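Local coordinates for protein STING-associated CdnE c-di-GMP synthase (Flavobacteriaceae, PDB 6WT8) that probably synthesises the cyclic dinucleotide second messenger c-di-GMP, which would signal to a STING receptor in a bacterial CBASS antiphage system, at residues K79-G82 with N83-F87; D157-Y160 with V161-S165; Y265-P268 with H269-N272; K339-E342 with I343-S347. All coordinates share one frame; numbering follows the deposited sequence.

Contact 1 of 4, residues K79-G82 with N83-F87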
loop_
_atom_site.group_PDB
_atom_site.type_symbol
_atom_site.label_atom_id
_atom_site.label_comp_id
_atom_site.label_asym_id
_atom_site.label_seq_id
_atom_site.Cartn_x
_atom_site.Cartn_y
_atom_site.Cartn_z
ATOM N N LYS A 79 -2.728 -19.020 19.432
ATOM C CA LYS A 79 -2.908 -20.104 20.396
ATOM C C LYS A 79 -2.533 -21.456 19.771
ATOM O O LYS A 79 -1.931 -22.306 20.433
ATOM C CB LYS A 79 -4.356 -20.100 20.878
ATOM C CG LYS A 79 -4.537 -21.053 22.125
ATOM C CD LYS A 79 -5.978 -20.976 22.645
ATOM C CE LYS A 79 -6.144 -21.822 23.918
ATOM N NZ LYS A 79 -5.924 -23.243 23.583
ATOM N N SER A 80 -2.872 -21.660 18.491
ATOM C CA SER A 80 -2.605 -22.922 17.796
ATOM C C SER A 80 -1.127 -23.153 17.535
ATOM O O SER A 80 -0.634 -24.270 17.766
ATOM C CB SER A 80 -3.420 -22.929 16.482
ATOM O OG SER A 80 -2.969 -23.936 15.605
ATOM N N HIS A 81 -0.410 -22.150 16.989
ATOM C CA HIS A 81 0.939 -22.408 16.510
ATOM C C HIS A 81 1.769 -21.137 16.481
ATOM O O HIS A 81 2.698 -21.008 15.663
ATOM C CB HIS A 81 0.886 -23.063 15.112
ATOM C CG HIS A 81 0.058 -22.310 14.111
ATOM N ND1 HIS A 81 -1.264 -22.617 13.835
ATOM C CD2 HIS A 81 0.376 -21.261 13.322
ATOM C CE1 HIS A 81 -1.725 -21.767 12.935
ATOM N NE2 HIS A 81 -0.753 -20.939 12.592
ATOM N N GLY A 82 1.467 -20.241 17.434
ATOM C CA GLY A 82 2.263 -19.020 17.562
ATOM C C GLY A 82 3.735 -19.278 17.825
ATOM O O GLY A 82 4.580 -18.409 17.548
ATOM N N ASN A 83 4.073 -20.463 18.321
ATOM C CA ASN A 83 5.451 -20.832 18.586
ATOM C C ASN A 83 6.248 -21.017 17.306
ATOM O O ASN A 83 7.469 -21.173 17.389
ATOM C CB ASN A 83 5.523 -22.100 19.451
ATOM C CG ASN A 83 4.733 -23.284 18.843
ATOM O OD1 ASN A 83 3.531 -23.126 18.562
ATOM N ND2 ASN A 83 5.410 -24.442 18.629
ATOM N N LEU A 84 5.582 -21.069 16.146
ATOM C CA LEU A 84 6.269 -21.280 14.871
ATOM C C LEU A 84 6.272 -20.064 13.964
ATOM O O LEU A 84 6.971 -20.079 12.942
ATOM C CB LEU A 84 5.609 -22.452 14.097
ATOM C CG LEU A 84 5.726 -23.824 14.815
ATOM C CD1 LEU A 84 5.072 -24.894 13.896
ATOM C CD2 LEU A 84 7.155 -24.215 15.069
ATOM N N VAL A 85 5.522 -19.005 14.296
ATOM C CA VAL A 85 5.350 -17.895 13.381
ATOM C C VAL A 85 5.366 -16.561 14.128
ATOM O O VAL A 85 5.062 -16.467 15.329
ATOM C CB VAL A 85 4.008 -18.007 12.611
ATOM C CG1 VAL A 85 3.994 -19.215 11.697
ATOM C CG2 VAL A 85 2.786 -17.983 13.568
ATOM N N ASP A 86 5.726 -15.517 13.372
ATOM C CA ASP A 86 5.396 -14.133 13.698
ATOM C C ASP A 86 4.141 -13.683 12.971
ATOM O O ASP A 86 3.824 -14.163 11.879
ATOM C CB ASP A 86 6.509 -13.197 13.253
ATOM C CG ASP A 86 7.828 -13.422 13.993
ATOM O OD1 ASP A 86 7.864 -13.962 15.131
ATOM O OD2 ASP A 86 8.859 -12.956 13.430
ATOM N N PHE A 87 3.447 -12.723 13.547
ATOM C CA PHE A 87 2.256 -12.182 12.912
ATOM C C PHE A 87 2.466 -10.743 12.521
ATOM O O PHE A 87 2.893 -9.924 13.344
ATOM C CB PHE A 87 1.043 -12.274 13.836
ATOM C CG PHE A 87 0.651 -13.702 14.158
ATOM C CD1 PHE A 87 -0.081 -14.421 13.207
ATOM C CD2 PHE A 87 1.034 -14.339 15.359
ATOM C CE1 PHE A 87 -0.411 -15.744 13.433
ATOM C CE2 PHE A 87 0.697 -15.650 15.579
ATOM C CZ PHE A 87 -0.007 -16.346 14.604
#
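His81 and Val85 meet where a helix gives way to a strand, and the histidine can be traced outward atom by atom. Its CB lies 4.3 Å from Asn83 OD1, a loose approach round the turn. The ring is set with CG between the backbone N and the carbonyl carbon (chi1 53°), which brings CD2 to the valine; CD2 of His81 is 4.1 Å from CG2 of Val85. On the other flank of the ring, ND1 of His81 is hydrogen-bonded to OG of Ser80 at 2.8 Å. The far nitrogen, NE2, bonds to Gln109 OE1 on strand 106-112, so both ring nitrogens of this buried histidine are engaged and its rotation is fixed. The backbone here links helix 60-81 to strand 85-90, which pairs antiparallel with strand 106-112 in the mixed sheet expected for a nucleotidyltransferase core. The reversal uses two overlapping turns. Leu84 N donates to His81 O at 2.9 Å with an N-H...O angle of 163°, while Val85 N reaches Gly82 O by a weaker bond of 3.4 Å. CG2 of Val85 also sits 3.7 Å from His81 O. Farther along the strand, the Phe87 ring returns toward the helix end, its CE2 4.2 Å from CA of Gly82.

Contact 2 of 4, residues D157-Y160 with V161-S165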
loop_
_atom_site.group_PDB
_atom_site.type_symbol
_atom_site.label_atom_id
_atom_site.label_comp_id
_atom_site.label_asym_id
_atom_site.label_seq_id
_atom_site.Cartn_x
_atom_site.Cartn_y
_atom_site.Cartn_z
ATOM N N ASP A 157 7.437 -26.973 6.918
ATOM C CA ASP A 157 6.839 -26.133 7.965
ATOM C C ASP A 157 5.779 -25.203 7.414
ATOM O O ASP A 157 4.796 -24.934 8.091
ATOM C CB ASP A 157 7.910 -25.324 8.661
ATOM C CG ASP A 157 8.733 -26.164 9.628
ATOM O OD1 ASP A 157 8.316 -27.300 9.968
ATOM O OD2 ASP A 157 9.770 -25.635 10.068
ATOM N N LEU A 158 6.003 -24.644 6.222
ATOM C CA LEU A 158 4.983 -23.785 5.608
ATOM C C LEU A 158 3.723 -24.579 5.301
ATOM O O LEU A 158 2.605 -24.120 5.582
ATOM C CB LEU A 158 5.542 -23.124 4.343
ATOM C CG LEU A 158 6.554 -22.014 4.664
ATOM C CD1 LEU A 158 7.385 -21.644 3.457
ATOM C CD2 LEU A 158 5.854 -20.759 5.245
ATOM N N LYS A 159 3.873 -25.762 4.663
ATOM C CA LYS A 159 2.705 -26.602 4.406
ATOM C C LYS A 159 1.983 -26.947 5.698
ATOM O O LYS A 159 0.759 -26.850 5.782
ATOM C CB LYS A 159 3.172 -27.861 3.653
ATOM C CG LYS A 159 2.025 -28.759 3.288
ATOM C CD LYS A 159 2.549 -29.906 2.438
ATOM C CE LYS A 159 1.373 -30.817 2.094
ATOM N NZ LYS A 159 1.808 -32.102 1.447
ATOM N N TYR A 160 2.732 -27.290 6.740
ATOM C CA TYR A 160 2.143 -27.596 8.036
ATOM C C TYR A 160 1.353 -26.424 8.586
ATOM O O TYR A 160 0.212 -26.595 9.043
ATOM C CB TYR A 160 3.276 -27.990 8.983
ATOM C CG TYR A 160 2.872 -28.167 10.394
ATOM C CD1 TYR A 160 1.953 -29.142 10.778
ATOM C CD2 TYR A 160 3.435 -27.361 11.382
ATOM C CE1 TYR A 160 1.599 -29.288 12.089
ATOM C CE2 TYR A 160 3.098 -27.507 12.693
ATOM C CZ TYR A 160 2.182 -28.458 13.057
ATOM O OH TYR A 160 1.855 -28.602 14.377
ATOM N N VAL A 161 1.966 -25.228 8.601
ATOM C CA VAL A 161 1.258 -24.066 9.136
ATOM C C VAL A 161 0.021 -23.753 8.297
ATOM O O VAL A 161 -1.063 -23.482 8.840
ATOM C CB VAL A 161 2.219 -22.870 9.216
ATOM C CG1 VAL A 161 1.446 -21.581 9.468
ATOM C CG2 VAL A 161 3.216 -23.088 10.353
ATOM N N ARG A 162 0.127 -23.854 6.963
ATOM C CA ARG A 162 -1.068 -23.645 6.134
ATOM C C ARG A 162 -2.195 -24.614 6.484
ATOM O O ARG A 162 -3.343 -24.201 6.653
ATOM C CB ARG A 162 -0.694 -23.751 4.660
ATOM C CG ARG A 162 -1.919 -23.834 3.664
ATOM C CD ARG A 162 -2.728 -22.542 3.658
ATOM N NE ARG A 162 -4.005 -22.759 2.944
ATOM C CZ ARG A 162 -4.422 -22.124 1.842
ATOM N NH1 ARG A 162 -3.678 -21.168 1.293
ATOM N NH2 ARG A 162 -5.602 -22.421 1.338
ATOM N N LEU A 163 -1.883 -25.902 6.571
ATOM C CA LEU A 163 -2.949 -26.887 6.816
ATOM C C LEU A 163 -3.466 -26.798 8.243
ATOM O O LEU A 163 -4.687 -26.927 8.478
ATOM C CB LEU A 163 -2.452 -28.322 6.497
ATOM C CG LEU A 163 -2.083 -28.518 5.013
ATOM C CD1 LEU A 163 -1.535 -29.921 4.817
ATOM C CD2 LEU A 163 -3.309 -28.332 4.138
ATOM N N LYS A 164 -2.569 -26.564 9.203
ATOM C CA LYS A 164 -3.010 -26.409 10.580
ATOM C C LYS A 164 -3.928 -25.201 10.724
ATOM O O LYS A 164 -4.950 -25.261 11.425
ATOM C CB LYS A 164 -1.790 -26.291 11.474
ATOM C CG LYS A 164 -2.075 -26.296 12.963
ATOM C CD LYS A 164 -0.691 -26.433 13.612
ATOM C CE LYS A 164 -0.763 -26.719 15.106
ATOM N NZ LYS A 164 -1.245 -28.112 15.348
ATOM N N SER A 165 -3.604 -24.128 10.003
ATOM C CA SER A 165 -4.471 -22.949 10.017
ATOM C C SER A 165 -5.830 -23.222 9.406
ATOM O O SER A 165 -6.859 -22.723 9.903
ATOM C CB SER A 165 -3.760 -21.820 9.228
ATOM O OG SER A 165 -2.572 -21.437 9.881
#
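Tyr160 and Lys164, four residues apart, run out from the helix together. The methylene CD of Lys164 comes 3.6 Å from CZ of Tyr160, approaching the ring at a slant. The lysine chain runs extended and then bends at its last torsion (chi4 71°), which leaves NZ of Lys164 3.3 Å from OH of Tyr160 in a weak hydrogen bond. One residue earlier in the helix, Lys159 and Leu163 make a second i to i+4 pair, with CG of Lys159 4.0 Å from CD1 of Leu163. Beneath these pairs runs the regular backbone bonding of helix 154-172; Lys164 N, for example, bonds to Tyr160 O at 2.8 Å. Val161 is turned to the buried side, where its CG2 rests 3.3 Å from Asp157 O. Its own carbonyl is gripped twice by Ser165: the backbone N at 2.9 Å and the hydroxyl OG at 2.7 Å reach Val161 O from opposite faces of its plane. Farther out, Ser165 OG is tied to Gln109 NE2 of strand 106-112, and Arg162 to the backbone at Lys180 O and, by a salt bridge, to Glu166 of its own helix. Tyr160 packs on Leu84 and Lys164 on Ser80, which places their pair beside the 79-87 turn; the amine's weak donation to the phenol oxygen suggests that methylene-to-ring packing carries much of the Tyr160-Lys164 association.

Contact 3 of 4, residues Y265-P268 with H269-N272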
loop_
_atom_site.group_PDB
_atom_site.type_symbol
_atom_site.label_atom_id
_atom_site.label_comp_id
_atom_site.label_asym_id
_atom_site.label_seq_id
_atom_site.Cartn_x
_atom_site.Cartn_y
_atom_site.Cartn_z
ATOM N N TYR A 265 -10.674 5.270 -10.403
ATOM C CA TYR A 265 -11.808 4.390 -10.210
ATOM C C TYR A 265 -13.017 4.891 -10.984
ATOM O O TYR A 265 -13.688 4.107 -11.646
ATOM C CB TYR A 265 -12.100 4.269 -8.702
ATOM C CG TYR A 265 -13.038 3.127 -8.358
ATOM C CD1 TYR A 265 -14.427 3.272 -8.424
ATOM C CD2 TYR A 265 -12.512 1.904 -7.950
ATOM C CE1 TYR A 265 -15.255 2.194 -8.098
ATOM C CE2 TYR A 265 -13.351 0.820 -7.598
ATOM C CZ TYR A 265 -14.700 1.000 -7.682
ATOM O OH TYR A 265 -15.530 -0.077 -7.382
ATOM N N ASP A 266 -13.222 6.213 -10.996
ATOM C CA ASP A 266 -14.385 6.831 -11.638
ATOM C C ASP A 266 -14.140 7.172 -13.096
ATOM O O ASP A 266 -15.076 7.584 -13.795
ATOM C CB ASP A 266 -14.762 8.095 -10.846
ATOM C CG ASP A 266 -15.482 7.767 -9.522
ATOM O OD1 ASP A 266 -16.138 6.747 -9.479
ATOM O OD2 ASP A 266 -15.319 8.569 -8.577
ATOM N N CYS A 267 -12.937 6.969 -13.597
ATOM C CA CYS A 267 -12.660 7.288 -15.000
ATOM C C CYS A 267 -13.156 6.179 -15.935
ATOM O O CYS A 267 -12.663 5.042 -15.860
ATOM C CB CYS A 267 -11.162 7.479 -15.184
ATOM S SG CYS A 267 -10.732 7.907 -16.897
ATOM N N PRO A 268 -14.080 6.460 -16.849
ATOM C CA PRO A 268 -14.638 5.380 -17.663
ATOM C C PRO A 268 -13.686 4.864 -18.729
ATOM O O PRO A 268 -13.920 3.774 -19.282
ATOM C CB PRO A 268 -15.891 6.019 -18.267
ATOM C CG PRO A 268 -15.542 7.498 -18.329
ATOM C CD PRO A 268 -14.723 7.757 -17.067
ATOM N N HIS A 269 -12.606 5.573 -18.987
ATOM C CA HIS A 269 -11.613 5.188 -19.977
ATOM C C HIS A 269 -10.544 4.259 -19.422
ATOM O O HIS A 269 -9.693 3.806 -20.201
ATOM C CB HIS A 269 -10.957 6.464 -20.529
ATOM C CG HIS A 269 -11.951 7.442 -21.064
ATOM N ND1 HIS A 269 -12.055 8.746 -20.617
ATOM C CD2 HIS A 269 -12.892 7.290 -22.027
ATOM C CE1 HIS A 269 -13.015 9.358 -21.291
ATOM N NE2 HIS A 269 -13.538 8.494 -22.150
ATOM N N ILE A 270 -10.561 3.955 -18.122
ATOM C CA ILE A 270 -9.526 3.129 -17.491
ATOM C C ILE A 270 -10.191 1.904 -16.871
ATOM O O ILE A 270 -11.095 2.052 -16.036
ATOM C CB ILE A 270 -8.744 3.946 -16.439
ATOM C CG1 ILE A 270 -8.049 5.136 -17.112
ATOM C CG2 ILE A 270 -7.665 3.045 -15.744
ATOM C CD1 ILE A 270 -7.470 6.199 -16.082
ATOM N N GLU A 271 -9.689 0.713 -17.217
ATOM C CA GLU A 271 -10.129 -0.524 -16.584
ATOM C C GLU A 271 -9.708 -0.553 -15.127
ATOM O O GLU A 271 -8.611 -0.114 -14.793
ATOM C CB GLU A 271 -9.502 -1.720 -17.291
ATOM C CG GLU A 271 -9.879 -1.790 -18.749
ATOM C CD GLU A 271 -11.304 -2.266 -18.926
ATOM O OE1 GLU A 271 -11.823 -2.948 -18.014
ATOM O OE2 GLU A 271 -11.904 -1.969 -19.978
ATOM N N ASN A 272 -10.569 -1.093 -14.244
ATOM C CA ASN A 272 -10.205 -1.123 -12.829
ATOM C C ASN A 272 -8.924 -1.916 -12.593
ATOM O O ASN A 272 -8.095 -1.534 -11.760
ATOM C CB ASN A 272 -11.334 -1.705 -11.975
ATOM C CG ASN A 272 -11.019 -1.651 -10.468
ATOM O OD1 ASN A 272 -10.412 -0.690 -9.983
ATOM N ND2 ASN A 272 -11.406 -2.700 -9.732
HETATM O O HOH W 1 -13.929 1.500 -17.390
#
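From Cys267 to Ile270 the backbone folds through a type I beta turn, closed by Ile270 N bonding to Cys267 O at 3.3 Å. With the cysteine sulfur anti to the backbone N (chi1 -179°), SG of Cys267 comes within 3.7 Å of His269 N, from which it accepts a weak hydrogen bond, and packs against CD1 of Ile270 at 3.8 Å. Proline and histidine, at the two corners, interact through a CH-pi contact: CG of Pro268 stands 4.3 Å from the centroid of the His269 ring and only 6° off its normal, hence squarely over the face. The His269 ring also stacks with Phe345 of helix 336-360. A water lies within hydrogen-bonding distance of two carbonyls, 3.0 Å from Pro268 O and 3.2 Å from Ile270 O. Farther along, the chain comes back past the helix, and the amide of Asn272 crosses the Tyr265 ring obliquely, its OD1 3.9 Å from CD2 of Tyr265 and the two planes 71° apart. Asp266 is held separately by a salt bridge to Arg15. Cys267 and His269, with Glu349, turn donor atoms to one point, a possible but unconfirmed metal site. As a motif, this is a type I turn that opens the connection between helix 253-266 and helix 278-287 and packs on helix 336-360.

Contact 4 of 4, residues K339-E342 with I343-S347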
loop_
_atom_site.group_PDB
_atom_site.type_symbol
_atom_site.label_atom_id
_atom_site.label_comp_id
_atom_site.label_asym_id
_atom_site.label_seq_id
_atom_site.Cartn_x
_atom_site.Cartn_y
_atom_site.Cartn_z
ATOM N N LYS A 339 0.910 1.744 -19.771
ATOM C CA LYS A 339 0.760 2.531 -18.551
ATOM C C LYS A 339 0.537 3.987 -18.895
ATOM O O LYS A 339 -0.297 4.657 -18.275
ATOM C CB LYS A 339 2.026 2.363 -17.686
ATOM C CG LYS A 339 2.081 0.992 -16.997
ATOM C CD LYS A 339 3.486 0.735 -16.397
ATOM C CE LYS A 339 3.451 -0.607 -15.651
ATOM N NZ LYS A 339 4.838 -1.106 -15.248
ATOM N N LEU A 340 1.267 4.482 -19.903
ATOM C CA LEU A 340 1.096 5.879 -20.292
ATOM C C LEU A 340 -0.297 6.185 -20.828
ATOM O O LEU A 340 -0.752 7.328 -20.673
ATOM C CB LEU A 340 2.163 6.271 -21.313
ATOM C CG LEU A 340 3.551 6.427 -20.687
ATOM C CD1 LEU A 340 4.572 6.784 -21.788
ATOM C CD2 LEU A 340 3.547 7.510 -19.559
ATOM N N ILE A 341 -0.988 5.228 -21.455
ATOM C CA ILE A 341 -2.375 5.502 -21.847
ATOM C C ILE A 341 -3.181 5.851 -20.598
ATOM O O ILE A 341 -3.963 6.804 -20.581
ATOM C CB ILE A 341 -2.994 4.313 -22.586
ATOM C CG1 ILE A 341 -2.265 4.156 -23.936
ATOM C CG2 ILE A 341 -4.535 4.530 -22.756
ATOM C CD1 ILE A 341 -1.952 5.567 -24.663
ATOM N N GLU A 342 -3.045 5.038 -19.544
ATOM C CA GLU A 342 -3.824 5.305 -18.335
ATOM C C GLU A 342 -3.384 6.623 -17.695
ATOM O O GLU A 342 -4.220 7.387 -17.208
ATOM C CB GLU A 342 -3.679 4.114 -17.380
ATOM C CG GLU A 342 -4.272 2.864 -18.055
ATOM C CD GLU A 342 -4.450 1.677 -17.130
ATOM O OE1 GLU A 342 -4.259 1.793 -15.899
ATOM O OE2 GLU A 342 -4.769 0.580 -17.670
ATOM N N ILE A 343 -2.080 6.900 -17.666
ATOM C CA ILE A 343 -1.613 8.187 -17.124
ATOM C C ILE A 343 -2.217 9.329 -17.935
ATOM O O ILE A 343 -2.623 10.353 -17.374
ATOM C CB ILE A 343 -0.070 8.260 -17.131
ATOM C CG1 ILE A 343 0.517 7.106 -16.305
ATOM C CG2 ILE A 343 0.452 9.636 -16.633
ATOM C CD1 ILE A 343 0.096 7.138 -14.853
ATOM N N GLU A 344 -2.241 9.202 -19.283
ATOM C CA GLU A 344 -2.846 10.261 -20.108
ATOM C C GLU A 344 -4.338 10.465 -19.774
ATOM O O GLU A 344 -4.804 11.610 -19.681
ATOM C CB GLU A 344 -2.686 9.950 -21.601
ATOM C CG GLU A 344 -1.253 10.037 -22.070
ATOM C CD GLU A 344 -1.011 9.478 -23.477
ATOM O OE1 GLU A 344 -1.983 9.326 -24.261
ATOM O OE2 GLU A 344 0.160 9.170 -23.779
ATOM N N PHE A 345 -5.123 9.392 -19.617
ATOM C CA PHE A 345 -6.524 9.583 -19.230
ATOM C C PHE A 345 -6.630 10.208 -17.855
ATOM O O PHE A 345 -7.512 11.063 -17.616
ATOM C CB PHE A 345 -7.263 8.229 -19.290
ATOM C CG PHE A 345 -7.640 7.811 -20.687
ATOM C CD1 PHE A 345 -8.346 8.682 -21.508
ATOM C CD2 PHE A 345 -7.298 6.552 -21.162
ATOM C CE1 PHE A 345 -8.744 8.248 -22.785
ATOM C CE2 PHE A 345 -7.705 6.139 -22.441
ATOM C CZ PHE A 345 -8.383 7.002 -23.245
ATOM N N LEU A 346 -5.761 9.817 -16.924
ATOM C CA LEU A 346 -5.806 10.460 -15.597
ATOM C C LEU A 346 -5.468 11.940 -15.702
ATOM O O LEU A 346 -6.107 12.770 -15.044
ATOM C CB LEU A 346 -4.803 9.800 -14.646
ATOM C CG LEU A 346 -5.145 8.402 -14.196
ATOM C CD1 LEU A 346 -3.997 7.920 -13.296
ATOM C CD2 LEU A 346 -6.455 8.349 -13.403
ATOM N N SER A 347 -4.466 12.299 -16.506
ATOM C CA SER A 347 -4.112 13.706 -16.624
ATOM C C SER A 347 -5.245 14.499 -17.260
ATOM O O SER A 347 -5.481 15.656 -16.861
ATOM C CB SER A 347 -2.808 13.826 -17.394
ATOM O OG SER A 347 -3.038 13.604 -18.757
#
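Ile341 and Phe345 lie alongside each other on helix 336-360, CG2 of Ile341 touching CE2 of Phe345 at 3.6 Å. Of the two, Ile341 is exposed, whereas Phe345 is covered by the His269 ring and by Ile270. On the more open side, CD1 of Ile341 approaches OE1 of the partly exposed Glu344 at 3.8 Å, a methyl beside a carboxylate with no bond between them. Methylenes and methines lie close to carbonyl oxygens right round the helix: CG of Glu344 is 3.1 Å from Leu340 O, and CG of Leu346 is 3.3 Å from Glu342 O. Ile343 carries CG1 beside its backbone N (chi1 -58°), which lays that methylene 3.2 Å from Lys339 O. What sets the other side apart is burial, for Ile343, Leu346 and Glu342 are all enclosed by the rest of the fold. Leu340 makes a looser apolar touch, its CD2 4.4 Å from CB of Ile343. Four successive i to i+4 bonds hold the two turns together, among them Ile343 N to Lys339 O at 2.9 Å. The buried carboxylate of Glu342 takes one backbone N-H on each oxygen, from Ser275 and Ile276, which fixes its plane and probably favours its charged form. Around this helix, Ile343 faces helices 278-287 and 300-314, and Leu346 touches both helix 300-314 and helix 253-266, as well as Ile270.

The four sites form two pairs. Contacts 1 and 2 have centres about 11 Å apart and touch directly: CD1 of Leu84 meets CE2 of Tyr160 at 3.5 Å, and one side-chain amide, that of Gln109, bonds to His81 through its oxygen and to Ser165 through its nitrogen. Contacts 3 and 4, also about 11 Å between centres, join through Ile270 and His269: CD1 of Ile270 lies 3.6 Å from CD2 of Leu346, and CB of His269 is 3.6 Å from CD1 of Phe345. The first pair lies at the mixed sheet, probably part of the catalytic core; the second is in the helical region, contacts 1 and 4 being about 44 Å apart between centres, on opposite sides of the chain's centre.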